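Local atomic coordinates of putative transcriptional regulator (MarR/EmrR family) (Acinetobacter sp. ADP1, PDB entry 3NRV), a protein that probably binds DNA and regulates transcription as a homodimeric winged helix-turn-helix regulator of the MarR/EmrR family. Residues T41-I46 and E106-A111; C55-I60 and R94-N99; T30-K35 and D113-R118. All coordinates share one frame; numbering follows the deposited sequence.

Overall arrangement
The three contacts lie in one winged-helix subunit, and helix 102-122 ties two of them together. Contact 1 sets helix 40-51 against it, and contact 3 sets helix 13-36 against it about two turns further on. Their centres are about 10 Å apart. They meet directly: W43 of contact 1 touches Y32 and A115 of contact 3. Both also touch the second subunit. Contact 2 joins the start of helix 57-64 to the wing strand 97-100. Its centre is about 17 Å from that of contact 1, with I45 and I60 in touch, and about 26 Å from that of contact 3. A sulfate ion sits at contact 2.

Contact 1 of 3, residues T41-I46 and E106-A111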
ATOM      1  N   THR C  41       2.622   8.074  -0.816  1.00 23.92           N
ATOM      2  CA  THR C  41       1.727   7.942  -1.962  1.00 25.44           C
ATOM      3  C   THR C  41       2.125   8.876  -3.107  1.00 25.61           C
ATOM      4  O   THR C  41       2.082   8.497  -4.281  1.00 24.64           O
ATOM      5  CB  THR C  41       0.258   8.116  -1.555  1.00 28.56           C
ATOM      6  OG1 THR C  41      -0.091   7.051  -0.657  1.00 27.43           O
ATOM      7  CG2 THR C  41      -0.647   8.067  -2.789  1.00 26.31           C
ATOM      8  N   GLU C  42       2.539  10.090  -2.769  1.00 25.29           N
ATOM      9  CA  GLU C  42       3.143  10.970  -3.776  1.00 22.91           C
ATOM     10  C   GLU C  42       4.320  10.291  -4.479  1.00 21.82           C
ATOM     11  O   GLU C  42       4.412  10.312  -5.717  1.00 25.37           O
ATOM     12  CB  GLU C  42       3.568  12.298  -3.131  1.00 22.69           C
ATOM     13  CG  GLU C  42       2.335  13.136  -2.786  1.00 26.20           C
ATOM     14  CD  GLU C  42       2.643  14.398  -2.004  1.00 33.90           C
ATOM     15  OE1 GLU C  42       3.501  14.371  -1.110  1.00 34.03           O
ATOM     16  OE2 GLU C  42       2.006  15.424  -2.286  1.00 39.70           O
ATOM     17  N   TRP C  43       5.223   9.712  -3.691  1.00 22.17           N
ATOM     18  CA  TRP C  43       6.380   8.989  -4.243  1.00 24.03           C
ATOM     19  C   TRP C  43       5.952   7.827  -5.166  1.00 24.99           C
ATOM     20  O   TRP C  43       6.496   7.657  -6.248  1.00 22.75           O
ATOM     21  CB  TRP C  43       7.327   8.468  -3.131  1.00 25.42           C
ATOM     22  CG  TRP C  43       8.275   7.479  -3.701  1.00 22.82           C
ATOM     23  CD1 TRP C  43       8.300   6.129  -3.492  1.00 27.07           C
ATOM     24  CD2 TRP C  43       9.274   7.753  -4.692  1.00 24.27           C
ATOM     25  NE1 TRP C  43       9.285   5.551  -4.271  1.00 25.48           N
ATOM     26  CE2 TRP C  43       9.889   6.522  -5.014  1.00 26.13           C
ATOM     27  CE3 TRP C  43       9.714   8.919  -5.318  1.00 28.31           C
ATOM     28  CZ2 TRP C  43      10.930   6.436  -5.933  1.00 28.84           C
ATOM     29  CZ3 TRP C  43      10.749   8.825  -6.232  1.00 30.84           C
ATOM     30  CH2 TRP C  43      11.341   7.593  -6.530  1.00 24.93           C
ATOM     31  N   ARG C  44       4.980   7.024  -4.737  1.00 20.13           N
ATOM     32  CA  ARG C  44       4.530   5.904  -5.564  1.00 25.95           C
ATOM     33  C   ARG C  44       4.067   6.387  -6.941  1.00 25.13           C
ATOM     34  O   ARG C  44       4.357   5.782  -7.973  1.00 22.45           O
ATOM     35  CB  ARG C  44       3.406   5.112  -4.857  1.00 22.65           C
ATOM     36  CG  ARG C  44       3.853   4.446  -3.525  1.00 26.41           C
ATOM     37  CD  ARG C  44       2.694   3.680  -2.856  1.00 23.38           C
ATOM     38  NE  ARG C  44       2.303   2.523  -3.675  1.00 28.44           N
ATOM     39  CZ  ARG C  44       1.123   1.900  -3.612  1.00 28.70           C
ATOM     40  NH1 ARG C  44       0.189   2.328  -2.779  1.00 26.83           N
ATOM     41  NH2 ARG C  44       0.881   0.846  -4.396  1.00 26.02           N
ATOM     42  N   ILE C  45       3.352   7.499  -6.959  1.00 18.98           N
ATOM     43  CA  ILE C  45       2.854   8.016  -8.221  1.00 20.96           C
ATOM     44  C   ILE C  45       3.970   8.604  -9.097  1.00 22.88           C
ATOM     45  O   ILE C  45       4.026   8.347 -10.293  1.00 21.41           O
ATOM     46  CB  ILE C  45       1.746   9.046  -7.982  1.00 21.41           C
ATOM     47  CG1 ILE C  45       0.495   8.295  -7.512  1.00 25.54           C
ATOM     48  CG2 ILE C  45       1.460   9.804  -9.259  1.00 24.03           C
ATOM     49  CD1 ILE C  45      -0.617   9.193  -6.995  1.00 28.89           C
ATOM     50  N   ILE C  46       4.848   9.394  -8.488  1.00 21.82           N
ATOM     51  CA  ILE C  46       6.000   9.942  -9.202  1.00 23.23           C
ATOM     52  C   ILE C  46       6.793   8.814  -9.857  1.00 24.31           C
ATOM     53  O   ILE C  46       7.203   8.904 -11.025  1.00 21.87           O
ATOM     54  CB  ILE C  46       6.877  10.788  -8.231  1.00 25.49           C
ATOM     55  CG1 ILE C  46       6.209  12.149  -8.021  1.00 22.82           C
ATOM     56  CG2 ILE C  46       8.288  10.979  -8.768  1.00 24.41           C
ATOM     57  CD1 ILE C  46       6.632  12.803  -6.769  1.00 30.64           C
ATOM     58  N   GLU C 106      13.475  15.778 -11.660  1.00 25.84           N
ATOM     59  CA  GLU C 106      14.654  15.969 -10.785  1.00 27.59           C
ATOM     60  C   GLU C 106      14.405  15.265  -9.452  1.00 28.30           C
ATOM     61  O   GLU C 106      15.274  14.577  -8.925  1.00 24.87           O
ATOM     62  CB  GLU C 106      14.892  17.449 -10.517  1.00 27.04           C
ATOM     63  CG  GLU C 106      15.354  18.257 -11.720  1.00 28.45           C
ATOM     64  CD  GLU C 106      15.228  19.750 -11.460  1.00 31.17           C
ATOM     65  OE1 GLU C 106      14.563  20.120 -10.483  1.00 34.15           O
ATOM     66  OE2 GLU C 106      15.769  20.560 -12.233  1.00 41.81           O
ATOM     67  N   LEU C 107      13.195  15.428  -8.923  1.00 24.85           N
ATOM     68  CA  LEU C 107      12.824  14.741  -7.684  1.00 24.20           C
ATOM     69  C   LEU C 107      13.008  13.232  -7.858  1.00 25.78           C
ATOM     70  O   LEU C 107      13.640  12.556  -7.026  1.00 25.83           O
ATOM     71  CB  LEU C 107      11.385  15.082  -7.292  1.00 29.61           C
ATOM     72  CG  LEU C 107      10.831  14.349  -6.063  1.00 31.71           C
ATOM     73  CD1 LEU C 107      11.758  14.546  -4.854  1.00 30.28           C
ATOM     74  CD2 LEU C 107       9.425  14.821  -5.751  1.00 35.74           C
ATOM     75  N   TYR C 108      12.501  12.700  -8.966  1.00 24.15           N
ATOM     76  CA  TYR C 108      12.626  11.267  -9.191  1.00 26.43           C
ATOM     77  C   TYR C 108      14.092  10.851  -9.226  1.00 28.70           C
ATOM     78  O   TYR C 108      14.487   9.832  -8.657  1.00 25.98           O
ATOM     79  CB  TYR C 108      11.925  10.833 -10.484  1.00 26.41           C
ATOM     80  CG  TYR C 108      12.108   9.363 -10.729  1.00 27.74           C
ATOM     81  CD1 TYR C 108      11.319   8.424 -10.076  1.00 23.96           C
ATOM     82  CD2 TYR C 108      13.111   8.908 -11.585  1.00 28.92           C
ATOM     83  CE1 TYR C 108      11.515   7.058 -10.277  1.00 27.41           C
ATOM     84  CE2 TYR C 108      13.312   7.557 -11.798  1.00 33.54           C
ATOM     85  CZ  TYR C 108      12.514   6.638 -11.151  1.00 32.92           C
ATOM     86  OH  TYR C 108      12.731   5.302 -11.384  1.00 35.47           O
ATOM     87  N   GLU C 109      14.891  11.654  -9.922  1.00 26.71           N
ATOM     88  CA  GLU C 109      16.315  11.405 -10.069  1.00 29.65           C
ATOM     89  C   GLU C 109      16.957  11.285  -8.690  1.00 30.05           C
ATOM     90  O   GLU C 109      17.653  10.317  -8.418  1.00 35.86           O
ATOM     91  CB  GLU C 109      16.951  12.552 -10.865  1.00 35.16           C
ATOM     92  CG  GLU C 109      18.460  12.436 -11.086  1.00 45.72           C
ATOM     93  CD  GLU C 109      19.039  13.672 -11.790  1.00 57.35           C
ATOM     94  OE1 GLU C 109      18.260  14.581 -12.181  1.00 56.60           O
ATOM     95  OE2 GLU C 109      20.275  13.738 -11.949  1.00 61.06           O
ATOM     96  N   VAL C 110      16.700  12.246  -7.807  1.00 27.44           N
ATOM     97  CA  VAL C 110      17.309  12.189  -6.481  1.00 30.33           C
ATOM     98  C   VAL C 110      16.655  11.197  -5.503  1.00 31.45           C
ATOM     99  O   VAL C 110      17.349  10.597  -4.688  1.00 35.81           O
ATOM    100  CB  VAL C 110      17.489  13.605  -5.829  1.00 31.66           C
ATOM    101  CG1 VAL C 110      18.336  14.513  -6.735  1.00 27.68           C
ATOM    102  CG2 VAL C 110      16.142  14.254  -5.504  1.00 24.54           C
ATOM    103  N   ALA C 111      15.337  11.021  -5.562  1.00 29.31           N
ATOM    104  CA  ALA C 111      14.665  10.147  -4.591  1.00 26.43           C
ATOM    105  C   ALA C 111      14.749   8.669  -4.973  1.00 35.01           C
ATOM    106  O   ALA C 111      14.587   7.797  -4.116  1.00 29.37           O
ATOM    107  CB  ALA C 111      13.200  10.553  -4.394  1.00 26.70           C
TER
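W43 and I46 of helix segment 41-46 face L107, Y108 and A111 of segment 106-111, whose axis runs at 105° to theirs and comes no closer than 10.8 Å. The contact is buried and apolar. No hydrogen bond crosses it; the side chains meet by apolar contact. The CG of W43 is anti to the backbone N (chi1 166°), and the six-membered part of the indole reaches across. There CH2 meets Y108 CD1 at 3.6 Å, while CZ3 touches A111 CB at 3.5 Å. The W43 six-membered ring and the Y108 ring are tilted by only 10°, but their centroids are 5.7 Å apart. They lie slid past each other and barely overlap. I46 uses both branches. Its CD1 meets L107 CD2 at 3.6 Å, the two side chains crossing at about a right angle. Its CG2 lies near the plane of the Y108 ring, at the edge, 4.0 Å from Y108 CB.

The indole of W43 also stacks on Y32 of helix 13-36 and packs on I7 of the second subunit. F36, on that same helix 13-36, touches L107 and A111. The contact therefore joins helix 40-51 of the presumed DNA-binding lobe to helix 102-122, with helix 13-36 and the partner's N-terminal arm packed alongside.

Contact 2 of 3, residues C55-I60 and R94-N99; sequences CSVQKI and RTYAIN. With SO4 (sulfate ion), chain N.
Two backbone N-H groups hold C55-I60 and R94-N99 together, one given by each side. V57 N donates to Y96 OH at 3.0 Å with a nearly straight bond (169°). I98 N donates to C55 O at 2.8 Å. The phenol oxygen of Y96 also lies 3.5 Å from V57 CG2, and S56 CB approaches the same oxygen. Y96 CG sits between its own backbone N and carbonyl carbon (chi1 77°), and from there the ring extends to the start of the helix. On the inner side I60 CD1 and I98 CG1 make a looser contact.

V57 begins helix 57-64, and S56 is its N-cap: S56 OG accepts from K59 N at 3.0 Å. Strands 84-87 and 97-100 pair antiparallel as the wing of a winged helix fold, and this contact joins the wing to the first helix of the helix-turn-helix. L49 of helix 40-51 touches C55, I60 and I98. From helix 68-80, V71 touches V57 and I60, and V75 touches I98.

Further out, one water bridges the backbone. It accepts from C55 N and lies 2.6 Å from I98 O, and it also hydrogen-bonds to a sulfate, probably from the crystallisation liquor. R94 NH2 donates to sulfate O3 at 2.8 Å, although R94 is poorly ordered. D54 N and H89 NE2 hydrogen-bond to the same ion.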
ATOM      1  N   CYS C  55       0.154   7.991 -18.871  1.00 35.07           N
ATOM      2  CA  CYS C  55      -0.448   7.735 -17.577  1.00 37.03           C
ATOM      3  C   CYS C  55      -1.693   8.578 -17.378  1.00 39.81           C
ATOM      4  O   CYS C  55      -1.603   9.755 -17.049  1.00 39.78           O
ATOM      5  CB  CYS C  55       0.559   8.010 -16.463  1.00 33.38           C
ATOM      6  SG  CYS C  55       1.804   6.720 -16.465  1.00 37.80           S
ATOM      7  N   SER C  56      -2.850   7.965 -17.593  1.00 31.21           N
ATOM      8  CA  SER C  56      -4.105   8.554 -17.152  1.00 32.10           C
ATOM      9  C   SER C  56      -4.266   8.203 -15.686  1.00 30.29           C
ATOM     10  O   SER C  56      -3.517   7.381 -15.157  1.00 27.12           O
ATOM     11  CB  SER C  56      -5.260   7.910 -17.918  1.00 32.40           C
ATOM     12  OG  SER C  56      -5.188   6.505 -17.742  1.00 31.90           O
ATOM     13  N   VAL C  57      -5.263   8.790 -15.032  1.00 29.81           N
ATOM     14  CA  VAL C  57      -5.586   8.395 -13.669  1.00 26.06           C
ATOM     15  C   VAL C  57      -5.934   6.916 -13.627  1.00 29.58           C
ATOM     16  O   VAL C  57      -5.540   6.202 -12.696  1.00 27.55           O
ATOM     17  CB  VAL C  57      -6.730   9.261 -13.096  1.00 28.34           C
ATOM     18  CG1 VAL C  57      -7.248   8.697 -11.798  1.00 30.20           C
ATOM     19  CG2 VAL C  57      -6.243  10.690 -12.911  1.00 29.07           C
ATOM     20  N   GLN C  58      -6.670   6.441 -14.636  1.00 27.27           N
ATOM     21  CA  GLN C  58      -6.998   5.014 -14.717  1.00 29.52           C
ATOM     22  C   GLN C  58      -5.741   4.131 -14.716  1.00 29.61           C
ATOM     23  O   GLN C  58      -5.647   3.156 -13.980  1.00 29.66           O
ATOM     24  CB  GLN C  58      -7.800   4.703 -15.987  1.00 28.19           C
ATOM     25  CG  GLN C  58      -8.194   3.234 -16.112  1.00 37.10           C
ATOM     26  CD  GLN C  58      -9.182   2.805 -15.044  1.00 54.58           C
ATOM     27  OE1 GLN C  58      -8.861   2.001 -14.159  1.00 57.11           O
ATOM     28  NE2 GLN C  58     -10.391   3.343 -15.114  1.00 53.12           N
ATOM     29  N   LYS C  59      -4.790   4.455 -15.579  1.00 28.61           N
ATOM     30  CA  LYS C  59      -3.576   3.644 -15.661  1.00 26.12           C
ATOM     31  C   LYS C  59      -2.774   3.652 -14.345  1.00 26.24           C
ATOM     32  O   LYS C  59      -2.256   2.615 -13.922  1.00 25.77           O
ATOM     33  CB  LYS C  59      -2.700   4.074 -16.844  1.00 27.49           C
ATOM     34  CG  LYS C  59      -1.430   3.238 -16.974  1.00 34.10           C
ATOM     35  CD  LYS C  59      -0.677   3.545 -18.265  1.00 35.58           C
ATOM     36  CE  LYS C  59       0.553   2.660 -18.411  1.00 49.00           C
ATOM     37  NZ  LYS C  59       1.129   2.772 -19.792  1.00 44.60           N
ATOM     38  N   ILE C  60      -2.691   4.811 -13.689  1.00 25.54           N
ATOM     39  CA  ILE C  60      -1.952   4.892 -12.421  1.00 29.33           C
ATOM     40  C   ILE C  60      -2.653   4.032 -11.358  1.00 29.99           C
ATOM     41  O   ILE C  60      -2.014   3.274 -10.624  1.00 27.07           O
ATOM     42  CB  ILE C  60      -1.784   6.369 -11.953  1.00 26.85           C
ATOM     43  CG1 ILE C  60      -0.960   7.169 -12.969  1.00 23.68           C
ATOM     44  CG2 ILE C  60      -1.141   6.450 -10.570  1.00 21.73           C
ATOM     45  CD1 ILE C  60      -1.156   8.679 -12.835  1.00 26.03           C
ATOM     46  N   ARG C  94      -5.590  10.917 -28.968  1.00 59.30           N
ATOM     47  CA  ARG C  94      -5.342  10.213 -27.719  1.00 66.62           C
ATOM     48  C   ARG C  94      -5.852  11.028 -26.524  1.00 58.08           C
ATOM     49  O   ARG C  94      -6.058  12.235 -26.618  1.00 52.38           O
ATOM     50  CB  ARG C  94      -3.844   9.951 -27.578  1.00 63.08           C
ATOM     51  CG  ARG C  94      -3.015  11.152 -27.965  1.00 63.50           C
ATOM     52  CD  ARG C  94      -1.534  10.864 -27.893  1.00 72.51           C
ATOM     53  NE  ARG C  94      -1.096  10.623 -26.522  1.00 80.85           N
ATOM     54  CZ  ARG C  94       0.172  10.673 -26.124  1.00 80.83           C
ATOM     55  NH1 ARG C  94       1.134  10.969 -26.997  1.00 64.80           N
ATOM     56  NH2 ARG C  94       0.474  10.433 -24.852  1.00 60.49           N
ATOM     57  N   THR C  95      -6.044  10.359 -25.397  1.00 44.40           N
ATOM     58  CA  THR C  95      -6.515  11.030 -24.203  1.00 45.55           C
ATOM     59  C   THR C  95      -5.448  11.911 -23.540  1.00 47.33           C
ATOM     60  O   THR C  95      -4.280  11.939 -23.945  1.00 41.27           O
ATOM     61  CB  THR C  95      -7.045  10.004 -23.200  1.00 56.01           C
ATOM     62  OG1 THR C  95      -5.953   9.396 -22.482  1.00 41.77           O
ATOM     63  CG2 THR C  95      -7.812   8.954 -23.947  1.00 54.86           C
ATOM     64  N   TYR C  96      -5.872  12.645 -22.522  1.00 41.35           N
ATOM     65  CA  TYR C  96      -4.958  13.418 -21.709  1.00 37.04           C
ATOM     66  C   TYR C  96      -3.951  12.452 -21.069  1.00 34.23           C
ATOM     67  O   TYR C  96      -4.171  11.238 -21.024  1.00 33.48           O
ATOM     68  CB  TYR C  96      -5.736  14.138 -20.617  1.00 32.63           C
ATOM     69  CG  TYR C  96      -6.134  13.227 -19.479  1.00 38.46           C
ATOM     70  CD1 TYR C  96      -5.400  13.207 -18.295  1.00 32.41           C
ATOM     71  CD2 TYR C  96      -7.229  12.370 -19.589  1.00 36.06           C
ATOM     72  CE1 TYR C  96      -5.753  12.371 -17.245  1.00 31.29           C
ATOM     73  CE2 TYR C  96      -7.587  11.526 -18.536  1.00 42.73           C
ATOM     74  CZ  TYR C  96      -6.834  11.536 -17.361  1.00 41.52           C
ATOM     75  OH  TYR C  96      -7.157  10.708 -16.298  1.00 32.75           O
ATOM     76  N   ALA C  97      -2.850  12.991 -20.570  1.00 30.87           N
ATOM     77  CA  ALA C  97      -1.926  12.184 -19.783  1.00 40.70           C
ATOM     78  C   ALA C  97      -1.362  13.029 -18.644  1.00 32.78           C
ATOM     79  O   ALA C  97      -1.339  14.256 -18.735  1.00 33.06           O
ATOM     80  CB  ALA C  97      -0.788  11.637 -20.676  1.00 34.49           C
ATOM     81  N   ILE C  98      -0.923  12.379 -17.571  1.00 32.13           N
ATOM     82  CA  ILE C  98      -0.242  13.089 -16.487  1.00 25.32           C
ATOM     83  C   ILE C  98       1.267  12.934 -16.724  1.00 32.84           C
ATOM     84  O   ILE C  98       1.743  11.818 -16.968  1.00 31.63           O
ATOM     85  CB  ILE C  98      -0.606  12.491 -15.120  1.00 27.03           C
ATOM     86  CG1 ILE C  98      -2.139  12.442 -14.921  1.00 30.46           C
ATOM     87  CG2 ILE C  98       0.111  13.252 -13.967  1.00 24.16           C
ATOM     88  CD1 ILE C  98      -2.789  13.832 -14.901  1.00 33.25           C
ATOM     89  N   ASN C  99       2.012  14.035 -16.668  1.00 31.23           N
ATOM     90  CA  ASN C  99       3.470  13.983 -16.835  1.00 31.53           C
ATOM     91  C   ASN C  99       4.212  14.669 -15.690  1.00 29.23           C
ATOM     92  O   ASN C  99       3.737  15.658 -15.139  1.00 28.34           O
ATOM     93  CB  ASN C  99       3.914  14.694 -18.119  1.00 33.34           C
ATOM     94  CG  ASN C  99       3.315  14.102 -19.378  1.00 42.39           C
ATOM     95  OD1 ASN C  99       3.082  12.901 -19.485  1.00 48.21           O
ATOM     96  ND2 ASN C  99       3.091  14.957 -20.356  1.00 46.16           N
TER
HETATM   97  S   SO4 N 148       3.079  10.634 -22.277  1.00 86.75           S
HETATM   98  O1  SO4 N 148       2.239  11.838 -22.266  1.00 55.87           O
HETATM   99  O2  SO4 N 148       2.707   9.741 -21.184  1.00 53.50           O
HETATM  100  O3  SO4 N 148       2.947   9.942 -23.557  1.00 85.67           O
HETATM  101  O4  SO4 N 148       4.481  11.016 -22.110  1.00 92.93           O
HETATM  102  O   HOH W   1       2.499   9.769 -18.406  1.00 37.18           O

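Contact 3 of 3, residues T30-K35 and D113-R118; sequences TAYTQK and DFAIER
F114 reaches from segment 113-118 toward A31, Y32 and K35 of segment 30-35. Its CG is anti to the backbone N (chi1 -176°), beside the carbonyl carbon, and from there the ring extends to all three residues. The ring is met on both faces and at its edge. K35 CD lies over one face, 3.6 Å from the ring centroid, in a CH-pi contact. K35 CG is itself anti to the backbone N, and the aliphatic chain stays extended as far as CE; the bend comes only at NZ. Over the opposite face lies R118 CD of the same helix as F114, offset toward the rim. A31 CB and Y32 CE2 sit at the edge, near the ring plane, with A31 CB 3.7 Å from F114 CZ.

Y32 and F114 form a T-shaped (edge-to-face) pair. The edge of F114 is turned to the face of Y32, with centroids 5.2 Å apart and planes at 85°. F114 CE2 stands over the centre of the Y32 ring, and F114 CD2 is 3.6 Å from Y32 CE2. Beyond the ring, Y32 OH comes within 3.2 Å of A115 CB, a close approach.

In MarR proteins the first helix and the later long helices build the dimerisation region. Here segments 30-35 and 113-118 of two such helices run roughly antiparallel, at 150°, with their axes 11.9 Å apart at closest approach.

The R118 chain bends at chi3. One face of its guanidinium covers A31 CB, offset toward the rim, with NH1 3.5 Å from that carbon. NH2 is hydrogen-bonded to S28 OG. A115 also touches W43 of helix 40-51. From the second subunit, I7 packs on A115, M148 packs on R118, and K6 forms a salt bridge with D113.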
ATOM      1  N   THR C  30       7.032   8.370   6.733  1.00 31.69           N
ATOM      2  CA  THR C  30       7.943   9.182   7.533  1.00 27.70           C
ATOM      3  C   THR C  30       9.225   9.452   6.765  1.00 30.81           C
ATOM      4  O   THR C  30       9.689  10.585   6.711  1.00 31.94           O
ATOM      5  CB  THR C  30       8.322   8.483   8.849  1.00 33.34           C
ATOM      6  OG1 THR C  30       7.156   8.329   9.651  1.00 36.05           O
ATOM      7  CG2 THR C  30       9.338   9.322   9.631  1.00 38.98           C
ATOM      8  N   ALA C  31       9.799   8.406   6.178  1.00 26.55           N
ATOM      9  CA  ALA C  31      11.104   8.527   5.531  1.00 28.59           C
ATOM     10  C   ALA C  31      11.080   9.534   4.388  1.00 31.85           C
ATOM     11  O   ALA C  31      11.902  10.456   4.350  1.00 27.29           O
ATOM     12  CB  ALA C  31      11.600   7.168   5.048  1.00 25.90           C
ATOM     13  N   TYR C  32      10.136   9.363   3.462  1.00 25.43           N
ATOM     14  CA  TYR C  32      10.035  10.270   2.319  1.00 26.11           C
ATOM     15  C   TYR C  32       9.672  11.670   2.739  1.00 29.05           C
ATOM     16  O   TYR C  32      10.155  12.644   2.156  1.00 26.83           O
ATOM     17  CB  TYR C  32       9.035   9.749   1.267  1.00 26.19           C
ATOM     18  CG  TYR C  32       9.642   8.620   0.466  1.00 24.74           C
ATOM     19  CD1 TYR C  32       9.390   7.298   0.790  1.00 23.69           C
ATOM     20  CD2 TYR C  32      10.509   8.884  -0.588  1.00 25.28           C
ATOM     21  CE1 TYR C  32       9.974   6.256   0.060  1.00 24.40           C
ATOM     22  CE2 TYR C  32      11.100   7.855  -1.316  1.00 23.52           C
ATOM     23  CZ  TYR C  32      10.836   6.555  -0.984  1.00 26.08           C
ATOM     24  OH  TYR C  32      11.435   5.541  -1.693  1.00 25.82           O
ATOM     25  N   THR C  33       8.816  11.784   3.743  1.00 25.82           N
ATOM     26  CA  THR C  33       8.420  13.114   4.191  1.00 31.09           C
ATOM     27  C   THR C  33       9.609  13.865   4.780  1.00 32.47           C
ATOM     28  O   THR C  33       9.820  15.035   4.479  1.00 32.16           O
ATOM     29  CB  THR C  33       7.265  13.076   5.202  1.00 29.07           C
ATOM     30  OG1 THR C  33       6.062  12.689   4.526  1.00 30.77           O
ATOM     31  CG2 THR C  33       7.051  14.469   5.804  1.00 32.80           C
ATOM     32  N   GLN C  34      10.398  13.177   5.595  1.00 33.00           N
ATOM     33  CA  GLN C  34      11.535  13.817   6.259  1.00 34.17           C
ATOM     34  C   GLN C  34      12.688  14.089   5.306  1.00 39.76           C
ATOM     35  O   GLN C  34      13.425  15.061   5.474  1.00 35.71           O
ATOM     36  CB  GLN C  34      12.016  12.962   7.437  1.00 38.45           C
ATOM     37  CG  GLN C  34      11.032  12.987   8.605  1.00 47.47           C
ATOM     38  CD  GLN C  34      11.558  12.282   9.841  1.00 67.99           C
ATOM     39  OE1 GLN C  34      12.502  11.493   9.767  1.00 66.71           O
ATOM     40  NE2 GLN C  34      10.937  12.559  10.989  1.00 64.17           N
ATOM     41  N   LYS C  35      12.851  13.229   4.308  1.00 29.71           N
ATOM     42  CA  LYS C  35      13.984  13.343   3.421  1.00 31.22           C
ATOM     43  C   LYS C  35      13.698  14.206   2.194  1.00 37.11           C
ATOM     44  O   LYS C  35      14.587  14.906   1.708  1.00 33.99           O
ATOM     45  CB  LYS C  35      14.459  11.960   2.999  1.00 35.66           C
ATOM     46  CG  LYS C  35      15.816  11.942   2.365  1.00 43.96           C
ATOM     47  CD  LYS C  35      16.467  10.590   2.564  1.00 46.12           C
ATOM     48  CE  LYS C  35      17.988  10.684   2.507  1.00 66.89           C
ATOM     49  NZ  LYS C  35      18.555  11.455   3.657  1.00 57.90           N
ATOM     50  N   ASP C 113      17.301   6.929  -5.767  1.00 34.11           N
ATOM     51  CA  ASP C 113      18.429   6.306  -5.064  1.00 32.45           C
ATOM     52  C   ASP C 113      18.036   5.818  -3.668  1.00 27.94           C
ATOM     53  O   ASP C 113      18.444   4.746  -3.224  1.00 30.89           O
ATOM     54  CB  ASP C 113      19.575   7.297  -4.936  1.00 42.82           C
ATOM     55  CG  ASP C 113      20.007   7.847  -6.271  1.00 48.70           C
ATOM     56  OD1 ASP C 113      20.170   7.041  -7.204  1.00 45.40           O
ATOM     57  OD2 ASP C 113      20.175   9.078  -6.387  1.00 49.42           O
ATOM     58  N   PHE C 114      17.243   6.630  -2.991  1.00 31.03           N
ATOM     59  CA  PHE C 114      16.730   6.313  -1.674  1.00 29.08           C
ATOM     60  C   PHE C 114      15.765   5.120  -1.744  1.00 30.12           C
ATOM     61  O   PHE C 114      15.828   4.219  -0.910  1.00 28.29           O
ATOM     62  CB  PHE C 114      16.055   7.561  -1.133  1.00 29.99           C
ATOM     63  CG  PHE C 114      15.542   7.445   0.276  1.00 28.80           C
ATOM     64  CD1 PHE C 114      16.414   7.343   1.351  1.00 32.49           C
ATOM     65  CD2 PHE C 114      14.182   7.515   0.529  1.00 29.75           C
ATOM     66  CE1 PHE C 114      15.931   7.282   2.662  1.00 37.83           C
ATOM     67  CE2 PHE C 114      13.694   7.462   1.841  1.00 33.62           C
ATOM     68  CZ  PHE C 114      14.574   7.342   2.905  1.00 32.95           C
ATOM     69  N   ALA C 115      14.894   5.104  -2.755  1.00 25.91           N
ATOM     70  CA  ALA C 115      13.980   3.982  -2.972  1.00 28.41           C
ATOM     71  C   ALA C 115      14.765   2.682  -3.195  1.00 26.29           C
ATOM     72  O   ALA C 115      14.415   1.617  -2.676  1.00 23.70           O
ATOM     73  CB  ALA C 115      13.064   4.267  -4.178  1.00 25.62           C
ATOM     74  N   ILE C 116      15.832   2.782  -3.971  1.00 24.35           N
ATOM     75  CA  ILE C 116      16.650   1.622  -4.288  1.00 25.85           C
ATOM     76  C   ILE C 116      17.338   1.081  -3.040  1.00 25.40           C
ATOM     77  O   ILE C 116      17.369  -0.131  -2.819  1.00 29.96           O
ATOM     78  CB  ILE C 116      17.674   1.965  -5.404  1.00 30.55           C
ATOM     79  CG1 ILE C 116      16.953   2.051  -6.750  1.00 30.77           C
ATOM     80  CG2 ILE C 116      18.780   0.916  -5.488  1.00 30.75           C
ATOM     81  CD1 ILE C 116      17.709   2.880  -7.776  1.00 40.77           C
ATOM     82  N   GLU C 117      17.853   1.980  -2.210  1.00 28.04           N
ATOM     83  CA  GLU C 117      18.467   1.565  -0.952  1.00 28.62           C
ATOM     84  C   GLU C 117      17.481   0.912   0.015  1.00 28.52           C
ATOM     85  O   GLU C 117      17.811  -0.082   0.658  1.00 27.12           O
ATOM     86  CB  GLU C 117      19.243   2.717  -0.298  1.00 36.49           C
ATOM     87  CG  GLU C 117      20.568   2.984  -1.004  0.27 35.78           C
ATOM     88  CD  GLU C 117      21.332   1.697  -1.319  0.28 40.05           C
ATOM     89  OE1 GLU C 117      21.782   1.020  -0.367  0.46 41.10           O
ATOM     90  OE2 GLU C 117      21.485   1.361  -2.518  0.52 41.09           O
ATOM     91  N   ARG C 118      16.265   1.448   0.105  1.00 27.20           N
ATOM     92  CA  ARG C 118      15.255   0.854   0.976  1.00 25.01           C
ATOM     93  C   ARG C 118      14.833  -0.548   0.518  1.00 25.65           C
ATOM     94  O   ARG C 118      14.552  -1.418   1.344  1.00 29.49           O
ATOM     95  CB  ARG C 118      14.040   1.787   1.123  1.00 26.97           C
ATOM     96  CG  ARG C 118      14.376   3.098   1.886  1.00 29.05           C
ATOM     97  CD  ARG C 118      13.176   4.028   1.999  1.00 28.60           C
ATOM     98  NE  ARG C 118      12.087   3.430   2.776  1.00 29.71           N
ATOM     99  CZ  ARG C 118      12.046   3.411   4.109  1.00 33.49           C
ATOM    100  NH1 ARG C 118      13.040   3.938   4.808  1.00 34.96           N
ATOM    101  NH2 ARG C 118      11.031   2.848   4.745  1.00 28.16           N
TER